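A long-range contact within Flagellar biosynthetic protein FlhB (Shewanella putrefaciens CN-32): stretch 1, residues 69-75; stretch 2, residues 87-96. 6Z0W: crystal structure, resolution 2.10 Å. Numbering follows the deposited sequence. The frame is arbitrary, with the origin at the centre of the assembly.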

# COMPACT_ATOMS: atom_id res chain seq x y z
N PRO A 69 -4.36 -8.89 2.64
CA PRO A 69 -4.06 -8.67 4.07
C PRO A 69 -3.03 -7.59 4.30
O PRO A 69 -3.04 -6.96 5.37
CB PRO A 69 -3.54 -10.04 4.54
CG PRO A 69 -4.06 -11.01 3.54
CD PRO A 69 -3.99 -10.27 2.25
N LEU A 70 -2.09 -7.40 3.36
CA LEU A 70 -1.09 -6.35 3.50
C LEU A 70 -1.70 -4.97 3.26
O LEU A 70 -1.46 -4.03 4.03
CB LEU A 70 0.07 -6.60 2.53
CG LEU A 70 1.26 -5.66 2.68
CD1 LEU A 70 1.80 -5.79 4.13
CD2 LEU A 70 2.38 -6.02 1.67
N ALA A 71 -2.47 -4.85 2.17
CA ALA A 71 -3.21 -3.62 1.90
C ALA A 71 -4.02 -3.19 3.11
O ALA A 71 -3.97 -2.02 3.52
CB ALA A 71 -4.13 -3.80 0.68
N ARG A 72 -4.78 -4.12 3.70
CA ARG A 72 -5.63 -3.79 4.85
C ARG A 72 -4.80 -3.45 6.09
O ARG A 72 -5.08 -2.47 6.81
CB ARG A 72 -6.60 -4.94 5.17
CG ARG A 72 -7.67 -5.19 4.13
CD ARG A 72 -8.84 -6.04 4.66
NE ARG A 72 -8.37 -7.24 5.36
CZ ARG A 72 -8.14 -8.41 4.78
NH1 ARG A 72 -8.38 -8.55 3.48
NH2 ARG A 72 -7.71 -9.44 5.50
N ALA A 73 -3.76 -4.25 6.36
CA ALA A 73 -2.92 -3.98 7.52
C ALA A 73 -2.22 -2.63 7.42
O ALA A 73 -2.13 -1.88 8.40
CB ALA A 73 -1.91 -5.10 7.69
N ILE A 74 -1.73 -2.28 6.22
CA ILE A 74 -1.13 -0.96 6.04
C ILE A 74 -2.16 0.13 6.32
O ILE A 74 -1.92 1.06 7.09
CB ILE A 74 -0.55 -0.81 4.63
CG1 ILE A 74 0.65 -1.70 4.40
CG2 ILE A 74 -0.12 0.63 4.40
CD1 ILE A 74 1.00 -1.81 2.95
N TYR A 75 -3.32 0.03 5.66
CA TYR A 75 -4.35 1.06 5.79
C TYR A 75 -4.70 1.30 7.26
O TYR A 75 -4.77 2.46 7.71
CB TYR A 75 -5.60 0.66 5.00
CG TYR A 75 -6.65 1.75 4.95
CD1 TYR A 75 -6.73 2.61 3.86
CD2 TYR A 75 -7.56 1.94 6.00
CE1 TYR A 75 -7.67 3.62 3.81
CE2 TYR A 75 -8.53 2.95 5.96
CZ TYR A 75 -8.57 3.79 4.86
OH TYR A 75 -9.51 4.80 4.77
N GLY A 87 6.52 -4.11 11.94
CA GLY A 87 6.09 -5.47 11.66
C GLY A 87 5.75 -5.73 10.20
O GLY A 87 5.64 -6.90 9.81
N LEU A 88 5.57 -4.66 9.40
CA LEU A 88 5.24 -4.80 7.98
C LEU A 88 6.41 -4.48 7.07
O LEU A 88 6.25 -4.49 5.84
CB LEU A 88 4.04 -3.91 7.61
CG LEU A 88 2.74 -4.25 8.37
CD1 LEU A 88 1.57 -3.35 7.89
CD2 LEU A 88 2.41 -5.74 8.19
N PHE A 89 7.58 -4.16 7.62
CA PHE A 89 8.68 -3.71 6.77
C PHE A 89 9.07 -4.77 5.76
O PHE A 89 9.14 -4.50 4.55
CB PHE A 89 9.90 -3.31 7.61
CG PHE A 89 11.06 -2.89 6.75
CD1 PHE A 89 11.18 -1.56 6.34
CD2 PHE A 89 11.99 -3.81 6.31
CE1 PHE A 89 12.24 -1.16 5.52
CE2 PHE A 89 13.06 -3.41 5.46
CZ PHE A 89 13.17 -2.09 5.07
N THR A 90 9.41 -5.97 6.23
CA THR A 90 9.91 -7.00 5.32
C THR A 90 8.90 -7.30 4.23
O THR A 90 9.28 -7.48 3.06
CB THR A 90 10.26 -8.27 6.09
OG1 THR A 90 9.18 -8.61 6.95
CG2 THR A 90 11.48 -8.05 6.95
N ALA A 91 7.60 -7.36 4.57
CA ALA A 91 6.62 -7.68 3.54
C ALA A 91 6.54 -6.57 2.50
O ALA A 91 6.49 -6.85 1.30
CB ALA A 91 5.24 -7.95 4.18
N VAL A 92 6.57 -5.30 2.93
CA VAL A 92 6.55 -4.19 1.97
C VAL A 92 7.88 -4.12 1.21
O VAL A 92 7.91 -3.82 0.01
CB VAL A 92 6.23 -2.86 2.69
CG1 VAL A 92 6.27 -1.65 1.71
CG2 VAL A 92 4.88 -2.94 3.38
N ALA A 93 8.99 -4.38 1.89
CA ALA A 93 10.27 -4.37 1.19
C ALA A 93 10.33 -5.44 0.11
O ALA A 93 10.96 -5.25 -0.93
CB ALA A 93 11.44 -4.55 2.17
N GLN A 94 9.66 -6.57 0.32
CA GLN A 94 9.69 -7.59 -0.72
C GLN A 94 8.75 -7.24 -1.86
O GLN A 94 9.05 -7.53 -3.02
CB GLN A 94 9.35 -8.96 -0.10
CG GLN A 94 10.47 -9.45 0.81
CD GLN A 94 10.11 -10.68 1.64
OE1 GLN A 94 8.94 -11.03 1.78
NE2 GLN A 94 11.12 -11.34 2.18
N VAL A 95 7.61 -6.61 -1.57
CA VAL A 95 6.80 -6.05 -2.66
C VAL A 95 7.61 -5.01 -3.44
O VAL A 95 7.62 -5.01 -4.68
CB VAL A 95 5.47 -5.49 -2.11
CG1 VAL A 95 4.78 -4.56 -3.11
CG2 VAL A 95 4.49 -6.67 -1.76
N LEU A 96 8.34 -4.14 -2.74
CA LEU A 96 9.11 -3.11 -3.43
C LEU A 96 10.19 -3.73 -4.30
O LEU A 96 10.41 -3.27 -5.42
CB LEU A 96 9.71 -2.11 -2.44
CG LEU A 96 8.66 -1.17 -1.82
CD1 LEU A 96 9.22 -0.49 -0.56
CD2 LEU A 96 8.20 -0.12 -2.87

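This contact is entirely apolar. No hydrogen bond crosses it, so shape carries the fit. The helix of residues 69-75 meets the helix of residues 89-96 at 124° between their N-to-C directions. The axes come no closer than 11.3 Å. That spacing leaves room for side chains between the two backbones.

Leu 70 is the main bump from the first stretch, and it has the largest area covered by the other stretch. Its CA-to-CB bond points toward the second stretch, and its chi1 is t. Its CD1 sits in a hollow made by three residues. Leu 70 CD1 lies 4.1 Å from CD2 of Leu 88, 4.1 Å from CB of Ala 91 and 4.3 Å from CG2 of Val 92. The small side chain of Ala 91 forms a low part of this hollow. The other methyl of Leu 70 reaches further along the helix, where its CD2 is 4.1 Å from CG2 of Val 95.

Leu 88 is the answering bump. Its CA-to-CB bond points toward the first stretch. Leu 88 CD1 rests where Ala 73 and Ile 74 adjoin, 3.9 Å from CB of Ala 73 and 4.0 Å from CG1 of Ile 74. Leu 88 CD1 also lies 3.9 Å from the backbone N of Ile 74. The methyl therefore packs against main chain as well as side chains.

Ile 74 leaves its backbone sideways, but its end comes nearer. Its CD1 meets CG2 of Val 92 at 4.1 Å. That same valine methyl also touches Leu 70, so it lies against both side chains.

Pro 69, Ala 71, Arg 72 and Tyr 75 take no part. Within the first helix, Leu 70 O accepts a hydrogen bond from Ile 74 N at 2.8 Å, one turn apart.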